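Local coordinates for uncharacterized protein (Bacteroides uniformis, PDB 4K61), which is of unknown function but belongs to the DUF2874 family of PepSY-like, putative beta-lactamase-inhibitor-like proteins, at residues F35-G39 with F40-V44; E60-D63 with E64-P67; R125-T128 with Y129-N132. All blocks are in the same frame, centred on the assembly; numbering follows the deposited sequence.

In the fold
The three contacts exemplify how a mainly antiparallel protein turns its chain where strands end. Contact 1 is the partly buried one: strands 30-37 and 40-46 pair through a tight turn, and an aromatic side chain packs against its cross-strand neighbours. Contacts 2 and 3 lie at the surface, in the loops after strands 52-58 and 121-126: contact 2 joins an ST turn to inward apolar packing, contact 3 an Asx turn to a CH-pi contact and bridging waters. Contacts 1 and 2 touch where Phe40 packs against Glu64. Contacts 1 and 3 reach the same sheet on opposite sides of the chain's centre, their nearest atoms about 7 Å apart; 60-67 and 125-132 do not touch.

Contact 1: residues F35-G39 with F40-V44; sequences FLMNG and FDTKV
Phe35 and Thr42 face each other as an antiparallel hydrogen-bonded pair in the hairpin of strands 30-37 and 40-46, followed toward the turn by the non-hydrogen-bonded pair Leu36 and Asp41 and then by Met37 and Phe40. Thr42 N reaches Phe35 O at 2.8 Å, and Phe35 N returns a bond of 3.0 Å to Thr42 O. Beside the turn, Met37 N to Phe40 O is 2.9 Å and almost straight (172°), whereas Phe40 N meets Met37 O from above its carbonyl plane. Leu36 CA adds a CA-H...O contact to Phe40 O.

The side chains of Phe35, Met37, Phe40 and Thr42 share one face of the pairing. Phe35 has CG between its own backbone N and carbonyl carbon (chi1 56°), which brings the ring across to Thr42. There Thr42 CB makes a CH-pi contact, 4.2 Å from the ring centroid of Phe35 and over its face, and the methyl CG2 of Thr42 lies near Phe35 CZ. Val44 CG2 comes instead to the ring edge, 3.9 Å from Phe35 CZ. Selenomethionine Met37 takes part through its root: CB lies 3.4 Å from Thr42 OG1, while its bent end leads away. Leu12 of helix 6-15 and Tyr16 just after it also touch Phe35, so this face is covered by that helix and its C-terminal end. On the other face Asp41 OD2 accepts Lys43 NZ in a 2.9 Å salt bridge; Asp34 is a second carboxylate partner of that lysine.

Asn38 and Gly39 make the reversal with positive phi at both positions, a conformation glycine adopts readily. The result is a classic two-residue beta hairpin closed by a type I' turn, joining neighbouring strands of the antiparallel sheet.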
ATOM      1  N   PHE A  35       2.303   0.456  11.807  1.00 22.74           N
ATOM      2  CA  PHE A  35       1.534   0.527  13.031  1.00 22.62           C
ATOM      3  C   PHE A  35       0.098   0.174  12.751  1.00 22.60           C
ATOM      4  O   PHE A  35      -0.365   0.190  11.614  1.00 22.03           O
ATOM      5  CB  PHE A  35       1.619   1.930  13.673  1.00 21.75           C
ATOM      6  CG  PHE A  35       1.189   3.047  12.762  1.00 19.67           C
ATOM      7  CD1 PHE A  35       2.056   3.552  11.838  1.00 19.44           C
ATOM      8  CD2 PHE A  35      -0.084   3.555  12.805  1.00 17.51           C
ATOM      9  CE1 PHE A  35       1.663   4.577  10.988  1.00 20.06           C
ATOM     10  CE2 PHE A  35      -0.491   4.592  11.972  1.00 18.42           C
ATOM     11  CZ  PHE A  35       0.385   5.100  11.054  1.00 18.25           C
ATOM     12  N   LEU A  36      -0.606  -0.146  13.815  1.00 25.57           N
ATOM     13  CA  LEU A  36      -2.014  -0.426  13.730  1.00 27.32           C
ATOM     14  C   LEU A  36      -2.877   0.814  13.893  1.00 26.53           C
ATOM     15  O   LEU A  36      -2.634   1.621  14.779  1.00 30.68           O
ATOM     16  CB  LEU A  36      -2.321  -1.421  14.852  1.00 32.41           C
ATOM     17  CG  LEU A  36      -2.996  -2.711  14.480  1.00 36.35           C
ATOM     18  CD1 LEU A  36      -2.325  -3.307  13.247  1.00 34.00           C
ATOM     19  CD2 LEU A  36      -2.918  -3.620  15.692  1.00 36.60           C
HETATM   20  N   MSE A  37      -3.895   0.964  13.046  1.00 23.27           N
HETATM   21  CA  MSE A  37      -4.894   2.024  13.175  1.00 26.29           C
HETATM   22  C   MSE A  37      -6.255   1.389  13.077  1.00 23.83           C
HETATM   23  O   MSE A  37      -6.670   0.897  12.013  1.00 24.54           O
HETATM   24  CB  MSE A  37      -4.523   3.086  12.125  1.00 29.89           C
HETATM   25  CG  MSE A  37      -5.187   4.416  12.281  1.00 34.94           C
HETATM   26 SE   MSE A  37      -5.019   5.133  14.105  0.75 37.28          SE
HETATM   27  CE  MSE A  37      -3.149   5.340  14.156  1.00 26.74           C
ATOM     28  N   ASN A  38      -7.008   1.385  14.174  1.00 24.56           N
ATOM     29  CA  ASN A  38      -8.321   0.764  14.203  1.00 28.67           C
ATOM     30  C   ASN A  38      -8.327  -0.657  13.696  1.00 29.47           C
ATOM     31  O   ASN A  38      -9.256  -1.082  13.027  1.00 33.18           O
ATOM     32  CB  ASN A  38      -9.334   1.582  13.385  1.00 34.81           C
ATOM     33  CG  ASN A  38     -10.207   2.454  14.248  1.00 34.67           C
ATOM     34  OD1 ASN A  38      -9.993   2.577  15.450  1.00 29.23           O
ATOM     35  ND2 ASN A  38     -11.223   3.031  13.639  1.00 35.66           N
ATOM     36  N   GLY A  39      -7.289  -1.415  14.017  1.00 28.00           N
ATOM     37  CA  GLY A  39      -7.246  -2.794  13.624  1.00 30.30           C
ATOM     38  C   GLY A  39      -6.731  -3.077  12.233  1.00 27.12           C
ATOM     39  O   GLY A  39      -6.677  -4.231  11.841  1.00 26.62           O
ATOM     40  N   PHE A  40      -6.305  -2.049  11.516  1.00 22.10           N
ATOM     41  CA  PHE A  40      -5.772  -2.208  10.175  1.00 20.52           C
ATOM     42  C   PHE A  40      -4.302  -1.854  10.210  1.00 18.53           C
ATOM     43  O   PHE A  40      -3.928  -0.775  10.706  1.00 19.42           O
ATOM     44  CB  PHE A  40      -6.498  -1.265   9.205  1.00 20.88           C
ATOM     45  CG  PHE A  40      -7.860  -1.723   8.869  1.00 22.18           C
ATOM     46  CD1 PHE A  40      -8.944  -1.369   9.682  1.00 22.40           C
ATOM     47  CD2 PHE A  40      -8.080  -2.525   7.778  1.00 22.96           C
ATOM     48  CE1 PHE A  40     -10.217  -1.801   9.380  1.00 27.72           C
ATOM     49  CE2 PHE A  40      -9.364  -2.958   7.465  1.00 23.77           C
ATOM     50  CZ  PHE A  40     -10.425  -2.613   8.280  1.00 27.05           C
ATOM     51  N   ASP A  41      -3.476  -2.700   9.622  1.00 20.01           N
ATOM     52  CA  ASP A  41      -2.100  -2.354   9.416  1.00 20.06           C
ATOM     53  C   ASP A  41      -2.006  -1.124   8.516  1.00 19.18           C
ATOM     54  O   ASP A  41      -2.628  -1.058   7.451  1.00 19.46           O
ATOM     55  CB  ASP A  41      -1.309  -3.482   8.779  1.00 21.78           C
ATOM     56  CG  ASP A  41       0.151  -3.086   8.568  1.00 26.87           C
ATOM     57  OD1 ASP A  41       0.874  -2.940   9.578  1.00 28.09           O
ATOM     58  OD2 ASP A  41       0.549  -2.857   7.423  1.00 24.62           O
ATOM     59  N   THR A  42      -1.223  -0.155   8.960  1.00 19.10           N
ATOM     60  CA  THR A  42      -1.047   1.129   8.282  1.00 18.97           C
ATOM     61  C   THR A  42       0.419   1.438   8.174  1.00 21.51           C
ATOM     62  O   THR A  42       1.164   1.265   9.129  1.00 21.43           O
ATOM     63  CB  THR A  42      -1.745   2.264   9.064  1.00 19.03           C
ATOM     64  OG1 THR A  42      -3.112   1.904   9.308  1.00 18.26           O
ATOM     65  CG2 THR A  42      -1.683   3.607   8.354  1.00 19.68           C
ATOM     66  N   LYS A  43       0.838   1.896   6.997  1.00 20.51           N
ATOM     67  CA  LYS A  43       2.201   2.263   6.762  1.00 22.11           C
ATOM     68  C   LYS A  43       2.236   3.655   6.201  1.00 21.88           C
ATOM     69  O   LYS A  43       1.407   4.043   5.369  1.00 23.84           O
ATOM     70  CB  LYS A  43       2.917   1.294   5.803  1.00 22.23           C
ATOM     71  CG  LYS A  43       3.268  -0.044   6.425  1.00 27.06           C
ATOM     72  CD  LYS A  43       3.897  -0.973   5.394  1.00 30.24           C
ATOM     73  CE  LYS A  43       4.379  -2.259   6.020  1.00 36.24           C
ATOM     74  NZ  LYS A  43       3.227  -3.115   6.387  1.00 39.79           N
ATOM     75  N   VAL A  44       3.177   4.439   6.696  1.00 22.31           N
ATOM     76  CA  VAL A  44       3.317   5.801   6.226  1.00 22.30           C
ATOM     77  C   VAL A  44       4.794   6.031   5.896  1.00 25.87           C
ATOM     78  O   VAL A  44       5.689   5.679   6.681  1.00 28.13           O
ATOM     79  CB  VAL A  44       2.876   6.847   7.265  1.00 23.29           C
ATOM     80  CG1 VAL A  44       3.008   8.238   6.703  1.00 23.69           C
ATOM     81  CG2 VAL A  44       1.430   6.651   7.680  1.00 22.33           C
TER

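Contact 2: residues E60-D63 with E64-P67; sequences ETMD and EVPP
Met62 and Val65 meet across a single 3-10 turn that opens with an ST turn at Thr61, in the loop that carries the chain from strand 52-58 to helix 67-75. Met62 and Val65 turn toward the protein, while Thr61 and Asp63 are exposed.

On the tight side the backbone closes through Val65 N, which donates to Met62 O at 3.2 Å. The bond is nearly straight at the hydrogen (170°), yet the donor stands above the carbonyl plane and not on a lone pair, consistent with the tight curl of a 3-10 turn. Val65 also packs against this oxygen, its CG2 coming to 3.3 Å from Met62 O because that methyl sits between the backbone N and carbonyl carbon of its own residue. Selenomethionine Met62 starts away from Val65, then folds at chi2 and chi3, and its CE comes back to lie 4.1 Å from Val65 CG2. Val65 is buried and Met62 largely packed inward: Tyr70 of helix 67-75 and Val86 of strand 82-90 touch each of them, and Phe73 and Val100 add to the packing on Met62.

The other side is looser. Glu64 N makes only a weak 3.4 Å bond to Thr61 O, and the bent Glu64 chain lays its CB and CG alongside that carbonyl before turning toward Trp59 and Phe40. The carboxylate of Asp63 leads away from the turn; its OD2 lies 6.2 Å from Glu64 OE2, the like charges not in contact. Thr61 OG1 accepts Asp63 N at 3.3 Å, which is the bond of the ST turn. Beyond the curl, where Pro66 occupies the N-cap position of helix 67-75, one water donates to Val65 O at 3.0 Å and, weakly, to Asp63 O.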
ATOM      1  N   GLU A  60      -6.671  -6.118   3.344  1.00 26.81           N
ATOM      2  CA  GLU A  60      -6.615  -7.570   3.405  1.00 34.16           C
ATOM      3  C   GLU A  60      -7.574  -8.293   2.451  1.00 41.50           C
ATOM      4  O   GLU A  60      -7.144  -9.218   1.743  1.00 48.38           O
ATOM      5  CB  GLU A  60      -6.740  -8.090   4.837  1.00 39.84           C
ATOM      6  CG  GLU A  60      -5.421  -8.020   5.568  1.00 49.06           C
ATOM      7  CD  GLU A  60      -5.560  -8.264   7.049  1.00 59.63           C
ATOM      8  OE1 GLU A  60      -6.282  -9.213   7.432  1.00 64.79           O
ATOM      9  OE2 GLU A  60      -4.933  -7.510   7.820  1.00 73.64           O
ATOM     10  N   THR A  61      -8.831  -7.851   2.379  1.00 36.19           N
ATOM     11  CA  THR A  61      -9.776  -8.491   1.456  1.00 35.97           C
ATOM     12  C   THR A  61     -10.500  -7.495   0.575  1.00 32.68           C
ATOM     13  O   THR A  61     -10.509  -6.263   0.846  1.00 25.36           O
ATOM     14  CB  THR A  61     -10.838  -9.330   2.194  1.00 40.57           C
ATOM     15  OG1 THR A  61     -11.765  -8.464   2.838  1.00 36.90           O
ATOM     16  CG2 THR A  61     -10.204 -10.257   3.216  1.00 44.65           C
HETATM   17  N   MSE A  62     -11.153  -8.051  -0.446  1.00 30.19           N
HETATM   18  CA  MSE A  62     -11.913  -7.249  -1.402  1.00 30.03           C
HETATM   19  C   MSE A  62     -13.140  -6.661  -0.750  1.00 28.98           C
HETATM   20  O   MSE A  62     -13.770  -5.785  -1.330  1.00 28.61           O
HETATM   21  CB  MSE A  62     -12.302  -8.073  -2.634  1.00 29.17           C
HETATM   22  CG  MSE A  62     -11.086  -8.607  -3.397  1.00 28.81           C
HETATM   23 SE   MSE A  62     -10.129  -7.122  -4.266  0.75 32.26          SE
HETATM   24  CE  MSE A  62     -11.435  -6.780  -5.714  1.00 30.81           C
ATOM     25  N   ASP A  63     -13.519  -7.149   0.437  1.00 30.76           N
ATOM     26  CA  ASP A  63     -14.673  -6.634   1.192  1.00 30.94           C
ATOM     27  C   ASP A  63     -14.632  -5.115   1.371  1.00 29.39           C
ATOM     28  O   ASP A  63     -15.664  -4.476   1.479  1.00 28.30           O
ATOM     29  CB  ASP A  63     -14.721  -7.228   2.616  1.00 33.98           C
ATOM     30  CG  ASP A  63     -15.039  -8.722   2.649  1.00 38.44           C
ATOM     31  OD1 ASP A  63     -15.177  -9.354   1.577  1.00 37.76           O
ATOM     32  OD2 ASP A  63     -15.149  -9.250   3.785  1.00 41.34           O
ATOM     33  N   GLU A  64     -13.425  -4.567   1.402  1.00 27.02           N
ATOM     34  CA  GLU A  64     -13.180  -3.160   1.726  1.00 25.93           C
ATOM     35  C   GLU A  64     -13.116  -2.221   0.537  1.00 23.60           C
ATOM     36  O   GLU A  64     -13.119  -1.003   0.735  1.00 23.78           O
ATOM     37  CB  GLU A  64     -11.875  -3.032   2.499  1.00 23.94           C
ATOM     38  CG  GLU A  64     -11.850  -3.784   3.819  1.00 25.17           C
ATOM     39  CD  GLU A  64     -12.730  -3.147   4.880  1.00 30.16           C
ATOM     40  OE1 GLU A  64     -13.152  -1.988   4.725  1.00 34.86           O
ATOM     41  OE2 GLU A  64     -12.989  -3.792   5.905  1.00 34.10           O
ATOM     42  N   VAL A  65     -13.123  -2.760  -0.677  1.00 22.66           N
ATOM     43  CA  VAL A  65     -12.929  -1.913  -1.852  1.00 22.95           C
ATOM     44  C   VAL A  65     -14.246  -1.307  -2.317  1.00 25.33           C
ATOM     45  O   VAL A  65     -15.317  -1.805  -2.000  1.00 27.97           O
ATOM     46  CB  VAL A  65     -12.209  -2.665  -3.005  1.00 21.38           C
ATOM     47  CG1 VAL A  65     -10.930  -3.338  -2.514  1.00 21.55           C
ATOM     48  CG2 VAL A  65     -13.112  -3.661  -3.716  1.00 24.21           C
ATOM     49  N   PRO A  66     -14.160  -0.185  -3.044  1.00 26.71           N
ATOM     50  CA  PRO A  66     -15.365   0.311  -3.667  1.00 27.96           C
ATOM     51  C   PRO A  66     -16.006  -0.730  -4.593  1.00 27.78           C
ATOM     52  O   PRO A  66     -15.298  -1.431  -5.307  1.00 27.13           O
ATOM     53  CB  PRO A  66     -14.869   1.524  -4.463  1.00 28.43           C
ATOM     54  CG  PRO A  66     -13.633   1.986  -3.739  1.00 26.03           C
ATOM     55  CD  PRO A  66     -12.992   0.682  -3.290  1.00 24.32           C
ATOM     56  N   PRO A  67     -17.351  -0.799  -4.629  1.00 30.44           N
ATOM     57  CA  PRO A  67     -18.032  -1.675  -5.575  1.00 32.34           C
ATOM     58  C   PRO A  67     -17.511  -1.592  -7.021  1.00 32.31           C
ATOM     59  O   PRO A  67     -17.360  -2.624  -7.676  1.00 32.44           O
ATOM     60  CB  PRO A  67     -19.497  -1.203  -5.483  1.00 35.81           C
ATOM     61  CG  PRO A  67     -19.629  -0.710  -4.090  1.00 35.99           C
ATOM     62  CD  PRO A  67     -18.301  -0.085  -3.761  1.00 33.04           C
TER
HETATM   63  O   HOH W   1     -16.755  -1.466   0.568  1.00 45.84           O

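Contact 3: residues R125-T128 with Y129-N132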
ATOM      1  N   ARG A 125       1.262  -5.445 -13.422  1.00 18.95           N
ATOM      2  CA  ARG A 125       2.605  -5.948 -13.553  1.00 19.88           C
ATOM      3  C   ARG A 125       2.738  -7.358 -13.010  1.00 19.66           C
ATOM      4  O   ARG A 125       2.072  -7.706 -12.025  1.00 19.80           O
ATOM      5  CB  ARG A 125       3.560  -5.061 -12.795  1.00 23.21           C
ATOM      6  CG  ARG A 125       3.765  -3.720 -13.502  1.00 25.98           C
ATOM      7  CD  ARG A 125       4.816  -2.872 -12.801  1.00 29.63           C
ATOM      8  NE  ARG A 125       4.491  -2.738 -11.392  1.00 30.41           N
ATOM      9  CZ  ARG A 125       5.353  -2.333 -10.471  1.00 33.65           C
ATOM     10  NH1 ARG A 125       6.585  -1.974 -10.826  1.00 33.10           N
ATOM     11  NH2 ARG A 125       4.975  -2.259  -9.194  1.00 32.85           N
ATOM     12  N   ASN A 126       3.595  -8.121 -13.666  1.00 21.07           N
ATOM     13  CA  ASN A 126       4.025  -9.402 -13.124  1.00 21.80           C
ATOM     14  C   ASN A 126       5.042  -9.085 -12.046  1.00 23.19           C
ATOM     15  O   ASN A 126       6.160  -8.625 -12.333  1.00 24.84           O
ATOM     16  CB  ASN A 126       4.606 -10.263 -14.224  1.00 23.67           C
ATOM     17  CG  ASN A 126       5.014 -11.627 -13.736  1.00 25.27           C
ATOM     18  OD1 ASN A 126       5.477 -11.772 -12.606  1.00 25.97           O
ATOM     19  ND2 ASN A 126       4.914 -12.620 -14.620  1.00 25.80           N
ATOM     20  N   VAL A 127       4.694  -9.366 -10.808  1.00 23.02           N
ATOM     21  CA  VAL A 127       5.566  -9.042  -9.679  1.00 25.54           C
ATOM     22  C   VAL A 127       6.180 -10.276  -9.022  1.00 27.71           C
ATOM     23  O   VAL A 127       6.695 -10.171  -7.909  1.00 28.94           O
ATOM     24  CB  VAL A 127       4.853  -8.175  -8.607  1.00 24.44           C
ATOM     25  CG1 VAL A 127       4.507  -6.814  -9.186  1.00 24.42           C
ATOM     26  CG2 VAL A 127       3.599  -8.843  -8.020  1.00 25.36           C
ATOM     27  N   THR A 128       6.075 -11.420  -9.680  1.00 29.53           N
ATOM     28  CA  THR A 128       6.610 -12.691  -9.181  1.00 33.65           C
ATOM     29  C   THR A 128       8.020 -12.543  -8.629  1.00 39.25           C
ATOM     30  O   THR A 128       8.345 -13.103  -7.577  1.00 42.66           O
ATOM     31  CB  THR A 128       6.626 -13.741 -10.283  1.00 32.99           C
ATOM     32  OG1 THR A 128       5.325 -13.846 -10.858  1.00 32.35           O
ATOM     33  CG2 THR A 128       7.055 -15.106  -9.749  1.00 36.07           C
ATOM     34  N   TYR A 129       8.862 -11.800  -9.339  1.00 38.59           N
ATOM     35  CA  TYR A 129      10.268 -11.695  -8.974  1.00 42.79           C
ATOM     36  C   TYR A 129      10.625 -10.287  -8.491  1.00 43.91           C
ATOM     37  O   TYR A 129      11.784  -9.862  -8.556  1.00 48.02           O
ATOM     38  CB  TYR A 129      11.108 -12.159 -10.162  1.00 41.48           C
ATOM     39  CG  TYR A 129      10.725 -13.550 -10.609  1.00 41.21           C
ATOM     40  CD1 TYR A 129      11.003 -14.643  -9.803  1.00 46.09           C
ATOM     41  CD2 TYR A 129      10.018 -13.765 -11.788  1.00 41.16           C
ATOM     42  CE1 TYR A 129      10.650 -15.930 -10.189  1.00 47.77           C
ATOM     43  CE2 TYR A 129       9.644 -15.046 -12.178  1.00 43.12           C
ATOM     44  CZ  TYR A 129       9.976 -16.126 -11.362  1.00 46.06           C
ATOM     45  OH  TYR A 129       9.646 -17.410 -11.731  1.00 49.91           O
ATOM     46  N   THR A 130       9.620  -9.584  -7.985  1.00 44.64           N
ATOM     47  CA  THR A 130       9.777  -8.277  -7.371  1.00 49.01           C
ATOM     48  C   THR A 130       9.746  -8.446  -5.863  1.00 52.11           C
ATOM     49  O   THR A 130       8.797  -8.998  -5.302  1.00 52.54           O
ATOM     50  CB  THR A 130       8.632  -7.338  -7.774  1.00 48.72           C
ATOM     51  OG1 THR A 130       8.540  -7.303  -9.200  1.00 45.85           O
ATOM     52  CG2 THR A 130       8.881  -5.940  -7.241  1.00 50.56           C
ATOM     53  N   TYR A 131      10.792  -7.960  -5.206  1.00 58.44           N
ATOM     54  CA  TYR A 131      10.979  -8.146  -3.769  1.00 65.07           C
ATOM     55  C   TYR A 131       9.948  -7.397  -2.889  1.00 63.94           C
ATOM     56  O   TYR A 131       9.329  -7.991  -1.979  1.00 60.14           O
ATOM     57  CB  TYR A 131      12.441  -7.748  -3.449  1.00 70.42           C
ATOM     58  CG  TYR A 131      12.697  -7.060  -2.123  1.00 73.85           C
ATOM     59  CD1 TYR A 131      12.501  -7.742  -0.929  1.00 75.99           C
ATOM     60  CD2 TYR A 131      13.180  -5.735  -2.065  1.00 72.11           C
ATOM     61  CE1 TYR A 131      12.749  -7.135   0.288  1.00 81.90           C
ATOM     62  CE2 TYR A 131      13.427  -5.119  -0.848  1.00 72.14           C
ATOM     63  CZ  TYR A 131      13.214  -5.825   0.321  1.00 81.99           C
ATOM     64  OH  TYR A 131      13.456  -5.221   1.532  1.00 90.32           O
ATOM     65  N   ASN A 132       9.747  -6.112  -3.183  1.00 53.34           N
ATOM     66  CA  ASN A 132       8.894  -5.249  -2.345  1.00 51.51           C
ATOM     67  C   ASN A 132       7.890  -4.501  -3.221  1.00 39.49           C
ATOM     68  O   ASN A 132       8.004  -3.292  -3.420  1.00 35.72           O
ATOM     69  CB  ASN A 132       9.786  -4.292  -1.546  1.00 54.11           C
ATOM     70  CG  ASN A 132       9.017  -3.478  -0.519  1.00 60.74           C
ATOM     71  OD1 ASN A 132       7.981  -3.909  -0.002  1.00 53.51           O
ATOM     72  ND2 ASN A 132       9.532  -2.296  -0.211  1.00 61.57           N
TER
HETATM   73  O   HOH W   2       8.529 -10.108 -11.559  1.00 34.41           O
HETATM   74  O   HOH W   3       7.316  -5.932 -11.930  1.00 49.14           O
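Thr128 and Tyr129, neighbours in the chain, lie side by side and point the same way, with the threonine methyl settled on the phenol ring. Thr128 CG2 is 3.5 Å from the ring centroid of Tyr129 and 13° off its normal, a CH-pi contact over the middle of one face. Across the same bend Val127 O accepts Thr130 N at 3.0 Å, the donor standing above the carbonyl plane. Thr130 CB and OG1 lie against Val127, with Thr130 OG1 3.8 Å from Val127 CB.

What orients Thr128 is Asn126. With CG anti to the backbone N (chi1 -177°), the asparagine carries OD1 forward to take two protons from one residue: Thr128 N at 3.0 Å, nearly in line with the carbonyl, and Thr128 OG1 at 2.7 Å from a tilted position. The bonds of OG1 set the rotation of the Thr128 side chain and leave CG2 facing the tyrosine. Two waters tie Asn126 O to the far side of the bend, one accepting from Tyr129 N at 2.8 Å, the other lying 3.3 Å from Thr130 OG1.

Farther out, Lys110 N is also hydrogen-bonded to Thr128 OG1, and Lys110 and Gln112 of strand 110-115 touch the buried Val127. An Asx turn overlapping a type I beta turn, Val127 to Thr130, thus takes the chain off strand 121-126, an outermost strand of the antiparallel sheet, toward the C-terminal helix.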